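Local coordinates for protein gamma-glutamyltranspeptidase (Klebsiella pneumoniae subsp. pneumoniae, PDB 5HFT) that catalyses the conversion of oxamate to oxalate in the uric acid degradation pathway and belongs to the gamma-glutamyltransferase family, at residues G81-V86 against S132-A137; R153-A158 against G213-L218; H174-K179 against G197-P202; R234-M239 against I246-L251. All coordinates share one frame; numbering follows the deposited sequence.

Contact 1 of 4, residues G81-V86 against S132-A137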
loop_
_atom_site.group_PDB
_atom_site.type_symbol
_atom_site.label_atom_id
_atom_site.label_comp_id
_atom_site.label_asym_id
_atom_site.label_seq_id
_atom_site.Cartn_x
_atom_site.Cartn_y
_atom_site.Cartn_z
ATOM N N GLY A 81 -0.486 -4.456 -5.144
ATOM C CA GLY A 81 -1.080 -4.390 -3.825
ATOM C C GLY A 81 -0.505 -5.436 -2.895
ATOM O O GLY A 81 0.000 -6.480 -3.321
ATOM N N PHE A 82 -0.576 -5.133 -1.600
ATOM C CA PHE A 82 0.057 -5.962 -0.586
ATOM C C PHE A 82 -0.818 -6.036 0.653
ATOM O O PHE A 82 -1.209 -5.006 1.203
ATOM C CB PHE A 82 1.443 -5.415 -0.223
ATOM C CG PHE A 82 2.360 -5.204 -1.424
ATOM C CD1 PHE A 82 2.272 -4.047 -2.206
ATOM C CD2 PHE A 82 3.315 -6.152 -1.756
ATOM C CE1 PHE A 82 3.117 -3.855 -3.292
ATOM C CE2 PHE A 82 4.171 -5.963 -2.846
ATOM C CZ PHE A 82 4.070 -4.816 -3.612
ATOM N N TRP A 83 -1.114 -7.246 1.096
ATOM C CA TRP A 83 -1.946 -7.469 2.265
ATOM C C TRP A 83 -1.153 -8.187 3.344
ATOM O O TRP A 83 -0.382 -9.098 3.058
ATOM C CB TRP A 83 -3.150 -8.319 1.941
ATOM C CG TRP A 83 -4.010 -7.795 0.883
ATOM C CD1 TRP A 83 -3.691 -7.611 -0.439
ATOM C CD2 TRP A 83 -5.379 -7.412 1.026
ATOM N NE1 TRP A 83 -4.782 -7.123 -1.116
ATOM C CE2 TRP A 83 -5.828 -6.987 -0.238
ATOM C CE3 TRP A 83 -6.266 -7.384 2.107
ATOM C CZ2 TRP A 83 -7.128 -6.559 -0.454
ATOM C CZ3 TRP A 83 -7.542 -6.953 1.891
ATOM C CH2 TRP A 83 -7.968 -6.545 0.620
ATOM N N LEU A 84 -1.362 -7.768 4.579
ATOM C CA LEU A 84 -1.070 -8.561 5.762
ATOM C C LEU A 84 -2.390 -8.656 6.506
ATOM O O LEU A 84 -3.032 -7.633 6.761
ATOM C CB LEU A 84 0.007 -7.906 6.620
ATOM C CG LEU A 84 0.707 -8.770 7.649
ATOM C CD1 LEU A 84 1.276 -9.964 6.963
ATOM C CD2 LEU A 84 1.816 -7.963 8.283
ATOM N N ILE A 85 -2.841 -9.877 6.759
ATOM C CA ILE A 85 -4.133 -10.127 7.383
ATOM C C ILE A 85 -3.907 -10.898 8.673
ATOM O O ILE A 85 -3.188 -11.903 8.678
ATOM C CB ILE A 85 -5.074 -10.895 6.448
ATOM C CG1 ILE A 85 -5.302 -10.089 5.174
ATOM C CG2 ILE A 85 -6.359 -11.233 7.157
ATOM C CD1 ILE A 85 -6.170 -10.786 4.156
ATOM N N VAL A 86 -4.471 -10.397 9.768
ATOM C CA VAL A 86 -4.360 -11.070 11.062
ATOM C C VAL A 86 -5.733 -11.574 11.489
ATOM O O VAL A 86 -6.582 -10.772 11.923
ATOM C CB VAL A 86 -3.768 -10.133 12.117
ATOM C CG1 VAL A 86 -3.364 -10.924 13.328
ATOM C CG2 VAL A 86 -2.584 -9.406 11.534
ATOM N N SER A 132 -5.818 -8.690 -8.503
ATOM C CA SER A 132 -5.594 -10.064 -8.057
ATOM C C SER A 132 -5.491 -10.152 -6.531
ATOM O O SER A 132 -5.899 -11.154 -5.940
ATOM C CB SER A 132 -4.354 -10.654 -8.744
ATOM O OG SER A 132 -3.144 -10.076 -8.289
ATOM N N GLY A 133 -5.005 -9.104 -5.869
ATOM C CA GLY A 133 -5.042 -9.110 -4.424
ATOM C C GLY A 133 -6.465 -9.055 -3.917
ATOM O O GLY A 133 -6.828 -9.769 -2.986
ATOM N N TRP A 134 -7.303 -8.235 -4.544
ATOM C CA TRP A 134 -8.695 -8.198 -4.114
ATOM C C TRP A 134 -9.359 -9.556 -4.308
ATOM O O TRP A 134 -10.058 -10.036 -3.412
ATOM C CB TRP A 134 -9.479 -7.124 -4.872
ATOM C CG TRP A 134 -8.849 -5.759 -4.941
ATOM C CD1 TRP A 134 -7.723 -5.314 -4.293
ATOM C CD2 TRP A 134 -9.276 -4.691 -5.775
ATOM N NE1 TRP A 134 -7.448 -4.014 -4.655
ATOM C CE2 TRP A 134 -8.391 -3.612 -5.567
ATOM C CE3 TRP A 134 -10.329 -4.536 -6.678
ATOM C CZ2 TRP A 134 -8.538 -2.399 -6.230
ATOM C CZ3 TRP A 134 -10.477 -3.328 -7.321
ATOM C CH2 TRP A 134 -9.588 -2.281 -7.099
ATOM N N VAL A 135 -9.127 -10.208 -5.453
ATOM C CA VAL A 135 -9.815 -11.472 -5.716
ATOM C C VAL A 135 -9.365 -12.528 -4.719
ATOM O O VAL A 135 -10.185 -13.312 -4.229
ATOM C CB VAL A 135 -9.629 -11.943 -7.181
ATOM C CG1 VAL A 135 -8.198 -12.233 -7.516
ATOM C CG2 VAL A 135 -10.437 -13.200 -7.442
ATOM N N GLU A 136 -8.071 -12.538 -4.367
ATOM C CA GLU A 136 -7.553 -13.528 -3.419
ATOM C C GLU A 136 -8.032 -13.254 -1.991
ATOM O O GLU A 136 -8.471 -14.170 -1.284
ATOM C CB GLU A 136 -6.024 -13.564 -3.469
ATOM C CG GLU A 136 -5.419 -14.310 -2.275
ATOM C CD GLU A 136 -5.133 -15.765 -2.570
ATOM O OE1 GLU A 136 -5.097 -16.116 -3.771
ATOM O OE2 GLU A 136 -4.927 -16.551 -1.615
ATOM N N ALA A 137 -7.915 -12.008 -1.536
ATOM C CA ALA A 137 -8.375 -11.673 -0.191
ATOM C C ALA A 137 -9.854 -12.003 -0.018
ATOM O O ALA A 137 -10.286 -12.418 1.067
ATOM C CB ALA A 137 -8.119 -10.194 0.099
#
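Strand 81-86 brings Trp83 up to Gly133 and Ala137 on helix 132-137, the two axes coming within 8.6 Å of each other and their N-to-C directions differing by 28°. No hydrogen bond joins the segments, and the indole of Trp83 bridges most of the gap. Ala137 CB sits 3.6 Å from the centroid of the Trp83 six-membered ring, only 7° off the ring normal, a CH-pi contact over one face. Trp83 CG stands anti to its own carbonyl carbon (chi1 -57°), which lays the ring along the helix surface. Its pyrrole side then passes the bare backbone of Gly133, with Trp83 NE1 3.8 Å from Gly133 C. Trp134 CD1 comes to the indole edge, near its plane, 4.1 Å from Trp83 CZ2, and the two side chains cross at about a right angle. Met60 and Val61 of helix 56-70 also touch Trp83, while strand 81-86 pairs antiparallel with strand 93-97 and with a strand of the other chain. This is helix-on-sheet packing in a sheet continued across the chain interface, as expected of the layered N-terminal nucleophile hydrolase fold. With every touching residue buried, the join depends on apolar fit and the polarisable indole face.

Contact 2 of 4, residues R153-A158 against G213-L218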
loop_
_atom_site.group_PDB
_atom_site.type_symbol
_atom_site.label_atom_id
_atom_site.label_comp_id
_atom_site.label_asym_id
_atom_site.label_seq_id
_atom_site.Cartn_x
_atom_site.Cartn_y
_atom_site.Cartn_z
ATOM N N ARG A 153 -21.656 -4.581 -4.743
ATOM C CA ARG A 153 -21.738 -3.732 -3.565
ATOM C C ARG A 153 -20.363 -3.183 -3.180
ATOM O O ARG A 153 -20.243 -1.994 -2.853
ATOM C CB ARG A 153 -22.354 -4.512 -2.400
ATOM C CG ARG A 153 -22.477 -3.700 -1.143
ATOM C CD ARG A 153 -23.342 -2.483 -1.384
ATOM N NE ARG A 153 -23.114 -1.449 -0.380
ATOM C CZ ARG A 153 -22.224 -0.469 -0.516
ATOM N NH1 ARG A 153 -21.486 -0.400 -1.615
ATOM N NH2 ARG A 153 -22.067 0.448 0.434
ATOM N N LEU A 154 -19.307 -4.011 -3.256
ATOM C CA LEU A 154 -17.986 -3.553 -2.829
ATOM C C LEU A 154 -17.442 -2.416 -3.698
ATOM O O LEU A 154 -16.649 -1.600 -3.215
ATOM C CB LEU A 154 -17.011 -4.720 -2.830
ATOM C CG LEU A 154 -17.410 -5.961 -2.031
ATOM C CD1 LEU A 154 -16.239 -6.922 -2.007
ATOM C CD2 LEU A 154 -17.853 -5.616 -0.611
ATOM N N LEU A 155 -17.823 -2.358 -4.979
ATOM C CA LEU A 155 -17.355 -1.320 -5.892
ATOM C C LEU A 155 -18.331 -0.168 -6.046
ATOM O O LEU A 155 -18.033 0.773 -6.778
ATOM C CB LEU A 155 -17.079 -1.895 -7.280
ATOM C CG LEU A 155 -16.156 -3.093 -7.316
ATOM C CD1 LEU A 155 -16.151 -3.618 -8.743
ATOM C CD2 LEU A 155 -14.789 -2.679 -6.827
ATOM N N ALA A 156 -19.488 -0.231 -5.394
ATOM C CA ALA A 156 -20.527 0.757 -5.636
ATOM C C ALA A 156 -20.004 2.176 -5.426
ATOM O O ALA A 156 -20.187 3.047 -6.289
ATOM C CB ALA A 156 -21.739 0.464 -4.756
ATOM N N ASP A 157 -19.380 2.444 -4.276
ATOM C CA ASP A 157 -18.897 3.803 -4.039
ATOM C C ASP A 157 -17.846 4.202 -5.068
ATOM O O ASP A 157 -17.876 5.326 -5.580
ATOM C CB ASP A 157 -18.303 3.947 -2.644
ATOM C CG ASP A 157 -19.272 3.626 -1.560
ATOM O OD1 ASP A 157 -20.399 3.191 -1.858
ATOM O OD2 ASP A 157 -18.898 3.833 -0.391
ATOM N N ALA A 158 -16.935 3.282 -5.410
ATOM C CA ALA A 158 -15.885 3.588 -6.384
ATOM C C ALA A 158 -16.467 3.983 -7.734
ATOM O O ALA A 158 -15.992 4.935 -8.370
ATOM C CB ALA A 158 -14.958 2.381 -6.573
ATOM N N GLY A 213 -16.713 2.908 -16.458
ATOM C CA GLY A 213 -16.995 1.747 -17.290
ATOM C C GLY A 213 -16.124 0.554 -16.929
ATOM O O GLY A 213 -16.580 -0.593 -16.943
ATOM N N THR A 214 -14.855 0.807 -16.612
ATOM C CA THR A 214 -13.994 -0.272 -16.148
ATOM C C THR A 214 -14.526 -0.878 -14.852
ATOM O O THR A 214 -14.702 -2.098 -14.748
ATOM C CB THR A 214 -12.574 0.248 -15.954
ATOM O OG1 THR A 214 -12.089 0.772 -17.199
ATOM C CG2 THR A 214 -11.665 -0.870 -15.467
ATOM N N LEU A 215 -14.795 -0.034 -13.851
ATOM C CA LEU A 215 -15.303 -0.540 -12.583
ATOM C C LEU A 215 -16.668 -1.194 -12.755
ATOM O O LEU A 215 -16.981 -2.168 -12.067
ATOM C CB LEU A 215 -15.356 0.589 -11.554
ATOM C CG LEU A 215 -14.009 1.075 -11.009
ATOM C CD1 LEU A 215 -14.151 2.397 -10.265
ATOM C CD2 LEU A 215 -13.383 0.041 -10.096
ATOM N N ARG A 216 -17.500 -0.678 -13.657
ATOM C CA ARG A 216 -18.778 -1.336 -13.918
ATOM C C ARG A 216 -18.592 -2.697 -14.574
ATOM O O ARG A 216 -19.397 -3.605 -14.332
ATOM C CB ARG A 216 -19.683 -0.449 -14.767
ATOM C CG ARG A 216 -20.410 0.587 -13.955
ATOM C CD ARG A 216 -21.558 1.158 -14.732
ATOM N NE ARG A 216 -21.037 2.095 -15.706
ATOM C CZ ARG A 216 -21.104 3.412 -15.570
ATOM N NH1 ARG A 216 -21.692 3.929 -14.491
ATOM N NH2 ARG A 216 -20.580 4.196 -16.511
ATOM N N MET A 217 -17.563 -2.850 -15.423
ATOM C CA MET A 217 -17.239 -4.168 -15.970
ATOM C C MET A 217 -16.820 -5.136 -14.869
ATOM O O MET A 217 -17.277 -6.287 -14.841
ATOM C CB MET A 217 -16.139 -4.060 -17.024
ATOM C CG MET A 217 -16.617 -3.584 -18.387
ATOM S SD MET A 217 -15.311 -3.621 -19.644
ATOM C CE MET A 217 -15.340 -5.345 -20.140
ATOM N N LEU A 218 -15.965 -4.685 -13.942
ATOM C CA LEU A 218 -15.554 -5.548 -12.834
ATOM C C LEU A 218 -16.751 -6.030 -12.031
ATOM O O LEU A 218 -16.762 -7.171 -11.556
ATOM C CB LEU A 218 -14.563 -4.822 -11.928
ATOM C CG LEU A 218 -13.182 -4.579 -12.543
ATOM C CD1 LEU A 218 -12.235 -3.897 -11.565
ATOM C CD2 LEU A 218 -12.591 -5.891 -13.058
#
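Leu155 and Ala158 face Leu215 and Leu218 of helix 213-218 without a hydrogen bond, through methyl groups that rest on side chains and on backbone carbonyl oxygens. Leu155 lies in the short break between helices 151-154 and 156-164, where the backbone bends before the second helix starts; Ala156 N still bonds to Arg153 O at 3.2 Å. With CG anti to its carbonyl carbon (chi1 -53°) and the chain extended beyond (chi2 173°), Leu155 drives CD1 into the partner helix. That methyl lies 3.7 Å from Leu215 O and 3.8 Å from Leu218 CB, so it rests on backbone and on the root of a side chain; the Leu155 and Leu218 side chains cross at about a right angle. Leu215, whose chi1 of -72° likewise keeps CG beside the backbone N, sends its own CD1 the other way. This methyl meets Ala158 at two atoms, 3.8 Å from Ala158 CB and 3.7 Å from Ala158 O, while Leu155 CD2 and Leu215 CD2 are a looser 4.5 Å apart. Ala65 of helix 56-70 touches both Leu155 and Ala158, and Leu77 covers Leu215 and Leu218. The contact is therefore hydrophobic: buried leucine methyls and Ala158 pack with no polar bond across it, while away from it Arg153 makes a salt bridge with Glu52 and Asp157 bonds to Ser45.

Contact 3 of 4, residues H174-K179 against G197-P202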
loop_
_atom_site.group_PDB
_atom_site.type_symbol
_atom_site.label_atom_id
_atom_site.label_comp_id
_atom_site.label_asym_id
_atom_site.label_seq_id
_atom_site.Cartn_x
_atom_site.Cartn_y
_atom_site.Cartn_z
ATOM N N HIS A 174 -1.432 19.208 -7.391
ATOM C CA HIS A 174 -0.006 19.522 -7.352
ATOM C C HIS A 174 0.798 18.514 -8.161
ATOM O O HIS A 174 1.608 18.893 -9.015
ATOM C CB HIS A 174 0.485 19.566 -5.899
ATOM C CG HIS A 174 1.935 19.927 -5.749
ATOM N ND1 HIS A 174 2.912 18.994 -5.468
ATOM C CD2 HIS A 174 2.572 21.121 -5.837
ATOM C CE1 HIS A 174 4.086 19.596 -5.386
ATOM N NE2 HIS A 174 3.908 20.888 -5.608
ATOM N N ALA A 175 0.591 17.218 -7.902
ATOM C CA ALA A 175 1.305 16.191 -8.656
ATOM C C ALA A 175 1.113 16.363 -10.159
ATOM O O ALA A 175 2.074 16.258 -10.926
ATOM C CB ALA A 175 0.844 14.805 -8.219
ATOM N N THR A 176 -0.126 16.625 -10.591
ATOM C CA THR A 176 -0.410 16.835 -12.007
ATOM C C THR A 176 0.288 18.073 -12.552
ATOM O O THR A 176 0.848 18.038 -13.651
ATOM C CB THR A 176 -1.910 16.912 -12.237
ATOM O OG1 THR A 176 -2.494 15.664 -11.836
ATOM C CG2 THR A 176 -2.215 17.185 -13.699
ATOM N N ALA A 177 0.261 19.181 -11.817
ATOM C CA ALA A 177 0.971 20.372 -12.284
ATOM C C ALA A 177 2.469 20.109 -12.381
ATOM O O ALA A 177 3.113 20.434 -13.385
ATOM C CB ALA A 177 0.704 21.548 -11.346
ATOM N N SER A 178 3.038 19.506 -11.348
ATOM C CA SER A 178 4.479 19.351 -11.252
ATOM C C SER A 178 5.009 18.247 -12.146
ATOM O O SER A 178 6.226 18.049 -12.196
ATOM C CB SER A 178 4.875 19.081 -9.804
ATOM O OG SER A 178 4.007 18.112 -9.250
ATOM N N LYS A 179 4.134 17.519 -12.835
ATOM C CA LYS A 179 4.540 16.532 -13.826
ATOM C C LYS A 179 3.937 16.837 -15.197
ATOM O O LYS A 179 4.075 16.030 -16.131
ATOM C CB LYS A 179 4.147 15.124 -13.347
ATOM N N GLY A 197 -6.518 21.382 -20.450
ATOM C CA GLY A 197 -5.119 21.224 -20.742
ATOM C C GLY A 197 -4.180 21.646 -19.645
ATOM O O GLY A 197 -2.963 21.654 -19.875
ATOM N N GLU A 198 -4.695 21.996 -18.463
ATOM C CA GLU A 198 -3.858 22.233 -17.284
ATOM C C GLU A 198 -4.276 21.291 -16.175
ATOM O O GLU A 198 -5.166 20.456 -16.356
ATOM C CB GLU A 198 -3.948 23.680 -16.811
ATOM C CG GLU A 198 -5.347 24.219 -16.804
ATOM C CD GLU A 198 -5.346 25.715 -16.774
ATOM O OE1 GLU A 198 -4.351 26.313 -17.267
ATOM O OE2 GLU A 198 -6.330 26.281 -16.254
ATOM N N ALA A 199 -3.592 21.412 -15.036
ATOM C CA ALA A 199 -3.959 20.645 -13.842
ATOM C C ALA A 199 -5.294 21.121 -13.274
ATOM O O ALA A 199 -5.534 22.332 -13.179
ATOM C CB ALA A 199 -2.881 20.766 -12.761
ATOM N N PRO A 200 -6.164 20.202 -12.845
ATOM C CA PRO A 200 -7.487 20.615 -12.346
ATOM C C PRO A 200 -7.352 21.393 -11.051
ATOM O O PRO A 200 -6.398 21.220 -10.292
ATOM C CB PRO A 200 -8.222 19.290 -12.122
ATOM C CG PRO A 200 -7.135 18.266 -11.998
ATOM C CD PRO A 200 -5.988 18.737 -12.833
ATOM N N ARG A 201 -8.302 22.274 -10.814
ATOM C CA ARG A 201 -8.246 23.151 -9.648
ATOM C C ARG A 201 -8.613 22.374 -8.389
ATOM O O ARG A 201 -9.563 21.583 -8.405
ATOM C CB ARG A 201 -9.180 24.355 -9.830
ATOM N N PRO A 202 -7.847 22.516 -7.313
ATOM C CA PRO A 202 -8.236 21.897 -6.042
ATOM C C PRO A 202 -9.642 22.323 -5.632
ATOM O O PRO A 202 -10.050 23.465 -5.847
ATOM C CB PRO A 202 -7.175 22.415 -5.066
ATOM C CG PRO A 202 -5.969 22.721 -5.941
ATOM C CD PRO A 202 -6.548 23.212 -7.229
#
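Ala199 and Pro200 belong to the irregular loop between helix 189-193 and strand 205-206, and they lean on Thr176 and Ala177 of helix 170-178. The backbones come close where Ala177 and Ala199 oppose each other, their CA atoms 5.2 Å apart, an approach that two small side chains allow. Ala199 CB is the centre of the contact: it lies 3.6 Å from Ala177 N, 3.9 Å from Ala177 CB and 3.8 Å from Thr176 CG2. The threonine methyl takes this part because chi1 of -61° sets CG2 anti to the backbone N and swings OG1 back along the helix, where it bonds to Gln172 O. Thr176 thus shows a methyl to the loop while its hydroxyl is satisfied one turn earlier. Pro200 adds a lighter touch, its CD 4.2 Å from Thr176 CG2. Leu194 and Val195, at the start of the same loop, extend the apolar patch over Thr176 and Pro200, and an aromatic side chain of the other chain also packs on Thr176. Beyond both segments the short strands 166-167 and 205-206 pair antiparallel, so helix 170-178 follows one strand and the loop leads into the other.

Contact 4 of 4, residues R234-M239 against I246-L251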
loop_
_atom_site.group_PDB
_atom_site.type_symbol
_atom_site.label_atom_id
_atom_site.label_comp_id
_atom_site.label_asym_id
_atom_site.label_seq_id
_atom_site.Cartn_x
_atom_site.Cartn_y
_atom_site.Cartn_z
ATOM N N ARG A 234 -9.894 -6.439 -23.424
ATOM C CA ARG A 234 -9.812 -5.020 -23.747
ATOM C C ARG A 234 -8.487 -4.422 -23.291
ATOM O O ARG A 234 -7.944 -3.532 -23.956
ATOM C CB ARG A 234 -10.971 -4.240 -23.120
ATOM C CG ARG A 234 -10.850 -2.731 -23.363
ATOM C CD ARG A 234 -11.620 -1.924 -22.373
ATOM N NE ARG A 234 -13.000 -1.711 -22.797
ATOM C CZ ARG A 234 -13.928 -1.135 -22.034
ATOM N NH1 ARG A 234 -13.629 -0.720 -20.801
ATOM N NH2 ARG A 234 -15.160 -0.974 -22.502
ATOM N N LEU A 235 -7.937 -4.900 -22.174
ATOM C CA LEU A 235 -6.624 -4.418 -21.750
ATOM C C LEU A 235 -5.527 -4.897 -22.694
ATOM O O LEU A 235 -4.519 -4.202 -22.877
ATOM C CB LEU A 235 -6.338 -4.853 -20.305
ATOM C CG LEU A 235 -7.199 -4.193 -19.215
ATOM C CD1 LEU A 235 -6.906 -4.758 -17.828
ATOM C CD2 LEU A 235 -7.018 -2.693 -19.194
ATOM N N ALA A 236 -5.715 -6.073 -23.306
ATOM C CA ALA A 236 -4.694 -6.644 -24.182
ATOM C C ALA A 236 -4.545 -5.825 -25.450
ATOM O O ALA A 236 -3.428 -5.454 -25.841
ATOM C CB ALA A 236 -5.043 -8.089 -24.526
ATOM N N GLN A 237 -5.665 -5.549 -26.116
ATOM C CA GLN A 237 -5.642 -4.706 -27.300
ATOM C C GLN A 237 -4.945 -3.384 -27.002
ATOM O O GLN A 237 -4.014 -2.984 -27.715
ATOM C CB GLN A 237 -7.074 -4.482 -27.781
ATOM C CG GLN A 237 -7.851 -5.777 -27.919
ATOM C CD GLN A 237 -9.224 -5.568 -28.515
ATOM O OE1 GLN A 237 -9.390 -4.801 -29.469
ATOM N NE2 GLN A 237 -10.221 -6.248 -27.957
ATOM N N GLY A 238 -5.360 -2.718 -25.917
ATOM C CA GLY A 238 -4.743 -1.461 -25.534
ATOM C C GLY A 238 -3.239 -1.560 -25.390
ATOM O O GLY A 238 -2.506 -0.650 -25.779
ATOM N N MET A 239 -2.757 -2.652 -24.804
ATOM C CA MET A 239 -1.315 -2.846 -24.722
ATOM C C MET A 239 -0.699 -2.995 -26.104
ATOM O O MET A 239 0.369 -2.429 -26.376
ATOM C CB MET A 239 -1.000 -4.066 -23.867
ATOM C CG MET A 239 -1.490 -3.948 -22.450
ATOM S SD MET A 239 -1.441 -5.518 -21.584
ATOM C CE MET A 239 -1.946 -5.011 -19.940
ATOM N N ILE A 246 3.594 -6.319 -22.856
ATOM C CA ILE A 246 2.737 -7.190 -22.061
ATOM C C ILE A 246 1.725 -7.859 -22.980
ATOM O O ILE A 246 1.242 -7.243 -23.934
ATOM C CB ILE A 246 2.009 -6.403 -20.939
ATOM C CG1 ILE A 246 2.998 -5.628 -20.082
ATOM C CG2 ILE A 246 1.158 -7.325 -20.034
ATOM C CD1 ILE A 246 2.336 -4.942 -18.909
ATOM N N THR A 247 1.417 -9.125 -22.705
ATOM C CA THR A 247 0.492 -9.901 -23.517
ATOM C C THR A 247 -0.707 -10.350 -22.695
ATOM O O THR A 247 -0.711 -10.274 -21.463
ATOM C CB THR A 247 1.168 -11.132 -24.129
ATOM O OG1 THR A 247 1.749 -11.925 -23.087
ATOM C CG2 THR A 247 2.231 -10.726 -25.130
ATOM N N LEU A 248 -1.747 -10.786 -23.410
ATOM C CA LEU A 248 -2.891 -11.410 -22.761
ATOM C C LEU A 248 -2.465 -12.631 -21.974
ATOM O O LEU A 248 -3.008 -12.905 -20.897
ATOM C CB LEU A 248 -3.932 -11.805 -23.799
ATOM C CG LEU A 248 -5.235 -12.440 -23.317
ATOM C CD1 LEU A 248 -6.051 -11.553 -22.336
ATOM C CD2 LEU A 248 -6.056 -12.820 -24.542
ATOM N N GLY A 249 -1.479 -13.371 -22.486
ATOM C CA GLY A 249 -0.976 -14.509 -21.739
ATOM C C GLY A 249 -0.443 -14.087 -20.386
ATOM O O GLY A 249 -0.704 -14.742 -19.370
ATOM N N ASP A 250 0.244 -12.941 -20.344
ATOM C CA ASP A 250 0.807 -12.465 -19.090
ATOM C C ASP A 250 -0.285 -12.257 -18.045
ATOM O O ASP A 250 -0.137 -12.689 -16.895
ATOM C CB ASP A 250 1.582 -11.172 -19.337
ATOM C CG ASP A 250 2.910 -11.412 -20.013
ATOM O OD1 ASP A 250 3.581 -12.389 -19.622
ATOM O OD2 ASP A 250 3.303 -10.611 -20.903
ATOM N N LEU A 251 -1.412 -11.655 -18.448
ATOM C CA LEU A 251 -2.540 -11.422 -17.540
ATOM C C LEU A 251 -3.158 -12.733 -17.089
ATOM O O LEU A 251 -3.270 -12.999 -15.890
ATOM C CB LEU A 251 -3.605 -10.554 -18.213
ATOM C CG LEU A 251 -3.107 -9.173 -18.625
ATOM C CD1 LEU A 251 -4.146 -8.430 -19.431
ATOM C CD2 LEU A 251 -2.706 -8.414 -17.372
#
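Asp250 OD2 receives Thr247 N at 3.0 Å, with an N-H...acceptor angle of 155°, and also the backbone N of Ser103; these anchor the segment that brings Ile246, Leu248 and Leu251 against helix 234-239. Thr247 N meets the carboxylate oxygen on its anti side, 24° out of the carboxylate plane. In return Asp250 N donates to Thr247 OG1 over 3.3 Å, a long bond that completes a capping box at the N-terminus of helix 248-252. A short connection leads from helix 230-242 into this one-turn helix, whose capped start packs across the side of the longer helix. Met239 is the main reach across the contact: extended beyond CG (chi2 167°), it lays SD alongside Ile246 CG2, 3.5 Å away, the side chains running obliquely. Its terminal CE goes further and meets Leu251 CD1 tip to tip at 4.1 Å. The same leucine methyl lies 4.3 Å from Leu235 CB, one turn back on the first helix. Nearer the surface, Ala236 CB sits 3.9 Å from Leu248 CB, where the backbones are close. Aromatic side chains of the other chain pack on Met239 and Ile246, and Phe226 and Tyr227 of helix 225-228 touch Leu235 and Leu251 respectively.

In the fold
Along the chain contact 1 closes first and contact 4 comes last; contact 3 falls within the stretch that contact 2 brings together, between 158 and 213. Contacts 1 and 2 have centres 18 Å apart and share helix 56-70, which touches Trp83 and Ala137 in the first and Leu155, Ala158 and Leu215 in the second. Contact 4, about 21 Å from contact 2 between centres, meets it directly, with Met217 SD 3.5 Å from Arg234 NH1 where helices 209-221 and 230-242 pack. Contact 3 is peripheral, its centre 26 to 32 Å from the others. Each contact has residues touching the second protein chain, most extensively contact 1, whose strand is paired with one of that chain.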